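Long-range contacts in peptidoglycan D,D-transpeptidase FtsI (Yersinia pestis, PDB 6SYN), which probably cross-links peptidoglycan strands as a D,D-transpeptidase of the class B penicillin-binding proteins, the enzymes that beta-lactam antibiotics inactivate: residues Phe81-Arg86 and Arg107-Arg112; Lys139-Trp144 and His175-Ser180; Lys201-Thr206 and Ile477-Ala482; Ser296-Leu301 and Val413-Ser418. All coordinates share one frame; numbering follows the deposited sequence.

Overall arrangement
The four contacts follow the elongated chain from its N-terminal part to its catalytic domain. Contacts 1 and 2 both reach the mixed sheet of strands 19-20, 26-38, 82-88, 104-113 and 177-178; their centres lie about 22 Å apart, and contact 1 closes before contact 2 opens. Contact 3 pairs two strands of the antiparallel transpeptidase sheet, and contact 4, about 28 Å from it between centres, packs two helices; each has a side chain about 10 Å from the bound ligand. Contact 4 is nested in the loop contact 3 closes, so the sheet joins residues flanking the chain that holds these helices. Contacts 1 and 4 lie about 57 Å apart, centre to centre, across the chain's centre.

Contact 1: residues Phe81-Arg86 and Arg107-Arg112; sequences FVYLAR and RQESRR
The backbones of Phe81-Arg86 and Arg107-Arg112 do not pair directly; the nearest CA atoms, those of Arg86 and Arg111, are 6.8 Å apart. Each instead hydrogen-bonds to strand 26-38: Leu84 and Ala85 both face Val36 in a classic beta bulge, where the first segment turns a corner, while Arg107 and Glu109 bond to Ala35 and Val33. Side chains therefore bridge the two strands. Phe81, with CG anti to its backbone N (chi1 -167°), meets Arg107 tip to tip, and its CE2 lies over one face of the guanidinium, 3.2 Å from Arg107 NH1; the two planes are 23° apart. Trp37 stacks on Phe81 and makes a cation-pi contact with Arg107. This mixed sheet belongs to the N-terminal part of the protein, within the range of the penicillin-binding protein dimerisation family. Arg107 is also steadied within its own strand, where NE donates to Glu109 OE1 at 2.9 Å in a salt bridge. That carboxylate approaches the Tyr83 ring at its edge, while Phe81 CE1 lies over the centre of one Tyr83 face. Farther along, Arg86 and Arg111 cross at about a right angle, with Arg86 CB over one face of the Arg111 guanidinium, 3.5 Å from Arg111 NE. Carbonyl oxygens of a nearby loop receive both arginines, Arg86 NH1 bonding to Asn230 and Arg111 NH2 more weakly to Asn229.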
# COMPACT_ATOMS: atom_id res chain seq x y z
N PHE A 81 8.74 -0.78 -33.64
CA PHE A 81 8.58 0.46 -32.84
C PHE A 81 9.40 0.41 -31.54
O PHE A 81 9.18 -0.50 -30.71
CB PHE A 81 7.12 0.73 -32.49
CG PHE A 81 6.90 2.11 -31.95
CD1 PHE A 81 7.17 2.40 -30.62
CD2 PHE A 81 6.49 3.14 -32.78
CE1 PHE A 81 7.01 3.69 -30.13
CE2 PHE A 81 6.33 4.43 -32.29
CZ PHE A 81 6.58 4.70 -30.97
N VAL A 82 10.28 1.39 -31.35
CA VAL A 82 10.92 1.73 -30.04
C VAL A 82 11.03 3.26 -29.93
O VAL A 82 11.62 3.87 -30.85
CB VAL A 82 12.29 1.05 -29.88
CG1 VAL A 82 12.19 -0.46 -30.02
CG2 VAL A 82 13.34 1.61 -30.84
N TYR A 83 10.49 3.84 -28.85
CA TYR A 83 10.64 5.28 -28.51
C TYR A 83 12.12 5.60 -28.27
O TYR A 83 12.82 4.78 -27.63
CB TYR A 83 9.81 5.69 -27.28
CG TYR A 83 8.36 6.00 -27.55
CD1 TYR A 83 7.99 7.09 -28.32
CD2 TYR A 83 7.35 5.21 -27.02
CE1 TYR A 83 6.66 7.39 -28.57
CE2 TYR A 83 6.01 5.49 -27.26
CZ TYR A 83 5.67 6.58 -28.04
OH TYR A 83 4.35 6.85 -28.28
N LEU A 84 12.57 6.74 -28.81
CA LEU A 84 13.87 7.39 -28.52
C LEU A 84 13.62 8.67 -27.70
O LEU A 84 14.46 8.99 -26.84
CB LEU A 84 14.59 7.71 -29.83
CG LEU A 84 14.85 6.52 -30.76
CD1 LEU A 84 15.55 6.98 -32.04
CD2 LEU A 84 15.67 5.44 -30.07
N ALA A 85 12.51 9.36 -27.97
CA ALA A 85 12.03 10.54 -27.20
C ALA A 85 10.50 10.65 -27.34
O ALA A 85 10.02 10.73 -28.48
CB ALA A 85 12.71 11.79 -27.67
N ARG A 86 9.78 10.68 -26.21
CA ARG A 86 8.31 10.84 -26.19
C ARG A 86 7.96 12.25 -26.68
O ARG A 86 6.85 12.43 -27.23
CB ARG A 86 7.78 10.58 -24.78
CG ARG A 86 7.96 9.14 -24.31
CD ARG A 86 6.99 8.75 -23.20
NE ARG A 86 7.44 7.56 -22.50
CZ ARG A 86 7.04 6.31 -22.74
NH1 ARG A 86 7.54 5.31 -22.03
NH2 ARG A 86 6.14 6.05 -23.69
N ARG A 107 6.71 11.59 -35.54
CA ARG A 107 5.23 11.63 -35.70
C ARG A 107 4.62 12.44 -34.55
O ARG A 107 5.14 12.36 -33.41
CB ARG A 107 4.63 10.22 -35.80
CG ARG A 107 4.66 9.38 -34.53
CD ARG A 107 3.58 8.30 -34.53
NE ARG A 107 3.45 7.64 -33.23
CZ ARG A 107 3.55 6.33 -33.01
NH1 ARG A 107 3.79 5.49 -34.00
NH2 ARG A 107 3.42 5.86 -31.78
N GLN A 108 3.57 13.21 -34.86
CA GLN A 108 2.70 13.89 -33.87
C GLN A 108 1.80 12.83 -33.23
O GLN A 108 1.21 12.02 -33.99
CB GLN A 108 1.89 15.00 -34.54
CG GLN A 108 2.78 16.06 -35.18
CD GLN A 108 2.02 17.20 -35.82
OE1 GLN A 108 0.97 17.62 -35.34
NE2 GLN A 108 2.57 17.73 -36.90
N GLU A 109 1.73 12.79 -31.90
CA GLU A 109 0.85 11.87 -31.13
C GLU A 109 0.42 12.57 -29.84
O GLU A 109 0.84 13.72 -29.61
CB GLU A 109 1.55 10.54 -30.84
CG GLU A 109 2.84 10.68 -30.04
CD GLU A 109 3.53 9.37 -29.71
OE1 GLU A 109 4.15 8.77 -30.62
OE2 GLU A 109 3.44 8.94 -28.55
N SER A 110 -0.40 11.88 -29.05
CA SER A 110 -0.80 12.29 -27.68
C SER A 110 0.07 11.51 -26.70
O SER A 110 0.10 10.27 -26.80
CB SER A 110 -2.28 12.08 -27.46
OG SER A 110 -2.58 11.92 -26.08
N ARG A 111 0.80 12.21 -25.84
CA ARG A 111 1.65 11.59 -24.79
C ARG A 111 0.81 11.48 -23.52
O ARG A 111 0.33 12.52 -23.04
CB ARG A 111 2.91 12.42 -24.55
CG ARG A 111 3.84 11.81 -23.52
CD ARG A 111 5.07 12.67 -23.27
NE ARG A 111 5.88 12.10 -22.21
CZ ARG A 111 7.04 12.60 -21.78
NH1 ARG A 111 7.54 13.70 -22.33
NH2 ARG A 111 7.69 12.00 -20.81
N ARG A 112 0.60 10.26 -23.03
CA ARG A 112 -0.01 10.04 -21.70
C ARG A 112 1.02 10.50 -20.67
O ARG A 112 1.99 9.76 -20.43
CB ARG A 112 -0.45 8.58 -21.55
CG ARG A 112 -1.58 8.36 -20.57
CD ARG A 112 -2.67 9.42 -20.65
NE ARG A 112 -3.80 9.05 -19.83
CZ ARG A 112 -4.94 9.74 -19.74
NH1 ARG A 112 -5.90 9.30 -18.94
NH2 ARG A 112 -5.12 10.84 -20.45

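Contact 2: residues Lys139-Trp144 and His175-Ser180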
# COMPACT_ATOMS: atom_id res chain seq x y z
N LYS A 139 -5.25 0.79 -16.85
CA LYS A 139 -5.84 -0.48 -17.37
C LYS A 139 -7.29 -0.60 -16.87
O LYS A 139 -8.19 -0.71 -17.71
CB LYS A 139 -5.06 -1.73 -16.94
CG LYS A 139 -5.87 -3.02 -17.05
CD LYS A 139 -5.10 -4.24 -17.53
CE LYS A 139 -5.90 -5.07 -18.51
NZ LYS A 139 -5.22 -6.33 -18.86
N SER A 140 -7.47 -0.57 -15.55
CA SER A 140 -8.73 -0.87 -14.82
C SER A 140 -9.93 -0.14 -15.43
O SER A 140 -11.04 -0.71 -15.42
CB SER A 140 -8.57 -0.53 -13.36
OG SER A 140 -9.71 -0.92 -12.61
N PHE A 141 -9.73 1.09 -15.92
CA PHE A 141 -10.78 1.95 -16.52
C PHE A 141 -10.46 2.24 -17.99
O PHE A 141 -10.95 3.27 -18.51
CB PHE A 141 -10.89 3.26 -15.74
CG PHE A 141 -11.61 3.16 -14.42
CD1 PHE A 141 -12.99 3.30 -14.35
CD2 PHE A 141 -10.92 2.93 -13.24
CE1 PHE A 141 -13.66 3.21 -13.14
CE2 PHE A 141 -11.59 2.83 -12.03
CZ PHE A 141 -12.95 2.97 -11.98
N ASP A 142 -9.70 1.37 -18.67
CA ASP A 142 -9.11 1.68 -20.00
C ASP A 142 -10.21 2.06 -20.99
O ASP A 142 -10.06 3.09 -21.66
CB ASP A 142 -8.28 0.53 -20.58
CG ASP A 142 -7.55 0.90 -21.86
OD1 ASP A 142 -6.80 1.90 -21.84
OD2 ASP A 142 -7.74 0.20 -22.88
N ARG A 143 -11.28 1.26 -21.05
CA ARG A 143 -12.40 1.41 -22.03
C ARG A 143 -13.10 2.75 -21.78
O ARG A 143 -13.24 3.54 -22.74
CB ARG A 143 -13.33 0.20 -21.90
CG ARG A 143 -14.56 0.25 -22.80
CD ARG A 143 -14.34 -0.39 -24.16
NE ARG A 143 -15.54 -0.23 -24.98
CZ ARG A 143 -15.88 0.89 -25.62
NH1 ARG A 143 -15.11 1.97 -25.56
NH2 ARG A 143 -16.99 0.93 -26.33
N TRP A 144 -13.51 2.98 -20.53
CA TRP A 144 -14.08 4.25 -20.01
C TRP A 144 -13.27 5.45 -20.51
O TRP A 144 -13.88 6.43 -21.00
CB TRP A 144 -14.11 4.16 -18.47
CG TRP A 144 -14.48 5.42 -17.75
CD1 TRP A 144 -13.63 6.34 -17.22
CD2 TRP A 144 -15.81 5.86 -17.41
NE1 TRP A 144 -14.33 7.33 -16.59
CE2 TRP A 144 -15.67 7.07 -16.69
CE3 TRP A 144 -17.09 5.37 -17.66
CZ2 TRP A 144 -16.76 7.79 -16.22
CZ3 TRP A 144 -18.18 6.08 -17.19
CH2 TRP A 144 -18.01 7.27 -16.48
N HIS A 175 -14.15 9.39 -21.26
CA HIS A 175 -14.68 9.98 -20.00
C HIS A 175 -13.53 10.41 -19.09
O HIS A 175 -12.57 9.63 -18.96
CB HIS A 175 -15.53 8.96 -19.24
CG HIS A 175 -16.93 8.80 -19.73
ND1 HIS A 175 -17.88 9.81 -19.62
CD2 HIS A 175 -17.57 7.74 -20.27
CE1 HIS A 175 -19.03 9.38 -20.11
NE2 HIS A 175 -18.87 8.11 -20.51
N ASN A 176 -13.65 11.57 -18.44
CA ASN A 176 -12.73 11.95 -17.33
C ASN A 176 -13.03 11.05 -16.13
O ASN A 176 -14.19 10.59 -15.99
CB ASN A 176 -12.86 13.43 -16.95
CG ASN A 176 -12.48 14.34 -18.09
OD1 ASN A 176 -11.55 14.04 -18.83
ND2 ASN A 176 -13.21 15.43 -18.25
N LEU A 177 -12.01 10.81 -15.30
CA LEU A 177 -12.09 9.96 -14.08
C LEU A 177 -11.72 10.83 -12.88
O LEU A 177 -10.69 11.52 -12.95
CB LEU A 177 -11.13 8.78 -14.25
CG LEU A 177 -11.16 7.72 -13.15
CD1 LEU A 177 -12.57 7.25 -12.86
CD2 LEU A 177 -10.28 6.54 -13.52
N VAL A 178 -12.55 10.83 -11.83
CA VAL A 178 -12.26 11.53 -10.55
C VAL A 178 -11.96 10.45 -9.50
O VAL A 178 -12.90 9.74 -9.09
CB VAL A 178 -13.43 12.45 -10.14
CG1 VAL A 178 -13.16 13.17 -8.82
CG2 VAL A 178 -13.75 13.46 -11.23
N LEU A 179 -10.69 10.30 -9.12
CA LEU A 179 -10.26 9.30 -8.10
C LEU A 179 -10.66 9.80 -6.70
O LEU A 179 -10.93 11.01 -6.54
CB LEU A 179 -8.75 9.06 -8.18
CG LEU A 179 -8.22 8.42 -9.46
CD1 LEU A 179 -6.74 8.10 -9.32
CD2 LEU A 179 -8.98 7.15 -9.84
N SER A 180 -10.69 8.88 -5.74
CA SER A 180 -10.94 9.13 -4.30
C SER A 180 -9.66 9.66 -3.62
O SER A 180 -9.77 10.23 -2.53
CB SER A 180 -11.42 7.88 -3.63
OG SER A 180 -10.36 6.95 -3.52
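Trp144 and His175 lie face to face where the short helix 142-145 meets the chain leading into strand 177-178, which runs parallel to strand 19-20 in the mixed sheet of the N-terminal part. The six-membered ring of the tryptophan and the imidazole form a stack with centroids 4.0 Å apart and planes only 20° from parallel. The long axes of the two side chains cross at about a right angle, so the histidine covers the indole from its CB outward: His175 CB sits over the five-membered ring, 3.4 Å from its centroid in a CH-pi contact, while His175 CD2 reaches toward Trp144 CZ3. Trp144 has CG anti to its backbone N (chi1 172°), which carries the indole across to the other segment. The backbone follows with a weak hydrogen bond from His175 N to Trp144 O, 3.0 Å long and bent at 126°. Both stacked residues are exposed.

Deeper in, Leu177 is buried and serves two aromatic partners. Its CD2 packs over one face of the Phe141 ring, 4.0 Å from the ring centroid, and its CD1 lies 4.1 Å from Trp144 NE1. Phe141 occupies the N-cap position of helix 142-145, directly after helix 136-140, so this residue marks the break between the two helices. The CB of Asn176 points away from the helix segment, and its OD1 accepts from Met18 N, just before strand 19-20. Its carbonyl serves the indole instead: Asn176 O lies at the ring edge and accepts a weak hydrogen bond from Trp144 NE1 at 3.3 Å.

Contact 3: residues Lys201-Thr206 and Ile477-Ala482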
# COMPACT_ATOMS: atom_id res chain seq x y z
N LYS A 201 16.87 -0.04 4.50
CA LYS A 201 17.36 -0.98 3.46
C LYS A 201 16.38 -2.15 3.35
O LYS A 201 16.81 -3.31 3.39
CB LYS A 201 18.79 -1.42 3.80
CG LYS A 201 19.76 -0.27 4.02
CD LYS A 201 21.22 -0.67 3.97
CE LYS A 201 21.56 -1.85 4.85
NZ LYS A 201 23.01 -1.90 5.17
N ALA A 202 15.09 -1.81 3.25
CA ALA A 202 13.95 -2.74 3.20
C ALA A 202 13.77 -3.24 1.76
O ALA A 202 14.13 -2.51 0.83
CB ALA A 202 12.71 -2.05 3.71
N GLU A 203 13.24 -4.46 1.61
CA GLU A 203 12.86 -5.05 0.30
C GLU A 203 11.78 -4.16 -0.33
O GLU A 203 11.88 -3.87 -1.53
CB GLU A 203 12.34 -6.48 0.48
CG GLU A 203 12.16 -7.21 -0.83
CD GLU A 203 11.57 -8.61 -0.69
OE1 GLU A 203 11.88 -9.28 0.32
OE2 GLU A 203 10.80 -9.02 -1.58
N SER A 204 10.80 -3.74 0.47
CA SER A 204 9.68 -2.87 0.04
C SER A 204 8.98 -2.29 1.27
O SER A 204 9.33 -2.65 2.41
CB SER A 204 8.72 -3.62 -0.87
OG SER A 204 7.67 -4.23 -0.14
N GLY A 205 8.04 -1.39 1.02
CA GLY A 205 7.07 -0.90 2.00
C GLY A 205 5.77 -0.58 1.30
O GLY A 205 5.79 -0.49 0.06
N THR A 206 4.68 -0.46 2.05
CA THR A 206 3.41 0.10 1.53
C THR A 206 2.69 0.79 2.69
O THR A 206 2.79 0.30 3.84
CB THR A 206 2.59 -0.95 0.75
OG1 THR A 206 1.20 -0.78 1.03
CG2 THR A 206 2.99 -2.38 1.04
N ILE A 477 6.68 -2.14 6.59
CA ILE A 477 8.04 -2.21 5.98
C ILE A 477 8.40 -3.70 5.87
O ILE A 477 8.49 -4.37 6.92
CB ILE A 477 9.11 -1.44 6.78
CG1 ILE A 477 8.71 0.01 7.07
CG2 ILE A 477 10.46 -1.53 6.08
CD1 ILE A 477 8.61 0.89 5.85
N ASN A 478 8.60 -4.17 4.65
CA ASN A 478 8.89 -5.60 4.35
C ASN A 478 10.41 -5.77 4.31
O ASN A 478 11.05 -5.18 3.41
CB ASN A 478 8.12 -6.04 3.10
CG ASN A 478 8.70 -7.26 2.43
OD1 ASN A 478 8.89 -8.30 3.07
ND2 ASN A 478 8.98 -7.14 1.14
N ASP A 479 10.95 -6.49 5.30
CA ASP A 479 12.35 -6.99 5.44
C ASP A 479 13.34 -5.85 5.65
O ASP A 479 14.32 -5.73 4.91
CB ASP A 479 12.75 -7.88 4.26
CG ASP A 479 13.97 -8.74 4.55
OD1 ASP A 479 14.40 -8.79 5.71
OD2 ASP A 479 14.50 -9.34 3.60
N PRO A 480 13.19 -5.04 6.73
CA PRO A 480 14.20 -4.06 7.12
C PRO A 480 15.51 -4.76 7.52
O PRO A 480 15.46 -5.63 8.36
CB PRO A 480 13.58 -3.31 8.30
CG PRO A 480 12.49 -4.22 8.82
CD PRO A 480 12.03 -5.03 7.63
N GLN A 481 16.64 -4.35 6.92
CA GLN A 481 17.96 -5.02 7.03
C GLN A 481 19.05 -4.06 7.51
O GLN A 481 20.23 -4.34 7.23
CB GLN A 481 18.35 -5.63 5.68
CG GLN A 481 17.68 -6.97 5.38
CD GLN A 481 17.96 -8.02 6.42
OE1 GLN A 481 18.91 -7.94 7.20
NE2 GLN A 481 17.12 -9.05 6.44
N ALA A 482 18.71 -2.98 8.23
CA ALA A 482 19.68 -1.93 8.64
C ALA A 482 19.89 -1.91 10.16
O ALA A 482 20.60 -1.01 10.63
CB ALA A 482 19.24 -0.59 8.12
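Ser204-Thr206 and Ile477-Asn478 are the paired ends of two adjacent antiparallel strands in the five-stranded sheet of the transpeptidase domain, and a classic beta bulge marks their joint end. Glu203 and Ser204 both face Asn478, so Asn478 O receives two amides: Ser204 N at 3.3 Å along a lone pair, nearly straight at 167°, and Glu203 N in a weak bond. In return Asn478 N donates to Ser204 O at 2.8 Å, from above the carbonyl plane. This is the close-knit part, where most residues are buried. Ser204 and Asn478 form the hydrogen-bonded pair and share one face of the sheet, where Asn478 ND2 makes a weak bond to Ser204 OG; the Asn478 OD1 end is held by Lys445 NZ. On the other face, Gly205 pairs with Ile477 without hydrogen bonds, and Ile477 CG2 rests against Ala202 CB.

Beyond the bulge the chains stay close, Ala202 CA 4.1 Å from Pro480 CA, but the strand pairing stops and several residues are exposed. Lys201, with positive phi, is the C-prime residue of the Schellman motif that ends helix 183-199, and the chain turns from there into the strand. The exposed Lys201 meets Gln481 and Ala482 without hydrogen bonds, as in Lys201 CG to Ala482 CB at 4.1 Å. The acidic groups of Glu203 and Asp479 come near each other, OE1 to OD2 4.2 Å apart, a repulsion probably offset by Arg455, which forms a salt bridge with Asp479 OD2. Within its own segment Asp479 also accepts from Gln481: NE2 donates to Asp479 OD1 at 2.8 Å.

Contact 4: residues Ser296-Leu301 and Val413-Ser418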
# COMPACT_ATOMS: atom_id res chain seq x y z
N SER A 296 -3.13 -6.47 32.66
CA SER A 296 -4.53 -6.07 32.36
C SER A 296 -4.80 -6.26 30.86
O SER A 296 -3.82 -6.46 30.11
CB SER A 296 -4.83 -4.66 32.79
OG SER A 296 -4.21 -3.72 31.92
N VAL A 297 -6.07 -6.20 30.46
CA VAL A 297 -6.51 -6.33 29.03
C VAL A 297 -5.91 -5.17 28.23
O VAL A 297 -5.40 -5.42 27.11
CB VAL A 297 -8.05 -6.40 28.92
CG1 VAL A 297 -8.51 -6.33 27.47
CG2 VAL A 297 -8.60 -7.65 29.57
N THR A 298 -5.96 -3.96 28.78
CA THR A 298 -5.25 -2.77 28.23
C THR A 298 -3.77 -3.13 28.05
O THR A 298 -3.24 -2.92 26.95
CB THR A 298 -5.44 -1.55 29.15
OG1 THR A 298 -6.81 -1.52 29.55
CG2 THR A 298 -5.07 -0.24 28.49
N GLY A 299 -3.15 -3.66 29.11
CA GLY A 299 -1.73 -4.06 29.15
C GLY A 299 -1.37 -5.03 28.04
O GLY A 299 -0.23 -4.94 27.53
N ILE A 300 -2.28 -5.93 27.66
CA ILE A 300 -2.06 -6.97 26.61
C ILE A 300 -1.84 -6.30 25.25
O ILE A 300 -0.94 -6.75 24.52
CB ILE A 300 -3.22 -7.99 26.63
CG1 ILE A 300 -3.14 -8.85 27.90
CG2 ILE A 300 -3.24 -8.87 25.38
CD1 ILE A 300 -4.45 -9.42 28.35
N LEU A 301 -2.59 -5.24 24.92
CA LEU A 301 -2.39 -4.48 23.66
C LEU A 301 -1.21 -3.50 23.81
O LEU A 301 -0.50 -3.28 22.82
CB LEU A 301 -3.69 -3.75 23.29
CG LEU A 301 -4.89 -4.65 23.02
CD1 LEU A 301 -6.15 -3.82 22.83
CD2 LEU A 301 -4.67 -5.53 21.80
N VAL A 413 -10.65 0.82 21.21
CA VAL A 413 -9.93 1.98 20.60
C VAL A 413 -9.25 2.74 21.75
O VAL A 413 -8.05 3.03 21.62
CB VAL A 413 -10.86 2.87 19.75
CG1 VAL A 413 -10.15 4.14 19.30
CG2 VAL A 413 -11.40 2.13 18.53
N HIS A 414 -9.96 3.01 22.85
CA HIS A 414 -9.39 3.73 24.02
C HIS A 414 -8.20 2.95 24.58
O HIS A 414 -7.19 3.60 24.90
CB HIS A 414 -10.43 4.05 25.11
CG HIS A 414 -9.81 4.75 26.27
ND1 HIS A 414 -9.40 4.08 27.41
CD2 HIS A 414 -9.46 6.04 26.45
CE1 HIS A 414 -8.85 4.93 28.25
NE2 HIS A 414 -8.88 6.14 27.69
N MET A 415 -8.30 1.61 24.68
CA MET A 415 -7.18 0.71 25.08
C MET A 415 -5.98 0.90 24.14
O MET A 415 -4.83 0.87 24.63
CB MET A 415 -7.60 -0.77 25.02
CG MET A 415 -8.33 -1.24 26.26
SD MET A 415 -9.02 -2.89 26.01
CE MET A 415 -9.98 -3.06 27.51
N MET A 416 -6.24 1.10 22.84
CA MET A 416 -5.17 1.19 21.80
C MET A 416 -4.39 2.50 21.93
O MET A 416 -3.30 2.58 21.32
CB MET A 416 -5.78 1.05 20.40
CG MET A 416 -6.12 -0.38 20.04
SD MET A 416 -7.43 -0.49 18.79
CE MET A 416 -6.54 0.01 17.32
N GLU A 417 -4.89 3.48 22.70
CA GLU A 417 -4.20 4.77 22.97
C GLU A 417 -2.93 4.52 23.79
O GLU A 417 -1.99 5.34 23.72
CB GLU A 417 -5.10 5.72 23.76
CG GLU A 417 -6.33 6.14 22.98
CD GLU A 417 -6.92 7.48 23.38
OE1 GLU A 417 -8.14 7.56 23.50
OE2 GLU A 417 -6.14 8.44 23.54
N SER A 418 -2.94 3.43 24.54
CA SER A 418 -1.86 2.96 25.45
C SER A 418 -0.57 2.67 24.68
O SER A 418 0.51 2.74 25.30
CB SER A 418 -2.34 1.74 26.19
OG SER A 418 -1.49 1.45 27.28
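Met415 lays its extended side chain across the first turn of helix 297-303, overlapping Val297, Thr298 and Leu301 at once, each obliquely, in a helix-to-helix packing inside the transpeptidase domain. CG stands anti to the carbonyl carbon (chi1 -83°) and the chain stays straight beyond it, so successive atoms meet different partners. Met415 CB lies 4.0 Å from Leu301 CD1, Met415 CG touches Thr298 OG1 at 3.6 Å, and the terminal CE reaches Val297 CG1, also at 3.6 Å. No hydrogen bond crosses the interface; it is held by apolar contact, with the methyl CG2 of Thr298 also resting against Ser418 CB. Leu301 extends the contact to Met416 through the same CD1.

The packing continues onto helix 255-264, where Val259 touches Val297, Leu301 and Met415, and Leu301 reaches Lys255 of the SxxK motif. Helix 297-303 leads into Ser304 and Asn306, which line the ligand pocket, so this packing lies close to that pocket, the Leu301 side chain about 10 Å from the bound ligand. The start of helix 297-303 is N-capped: Ser296 OG accepts from Gly299 N at 3.0 Å with an angle of 159°.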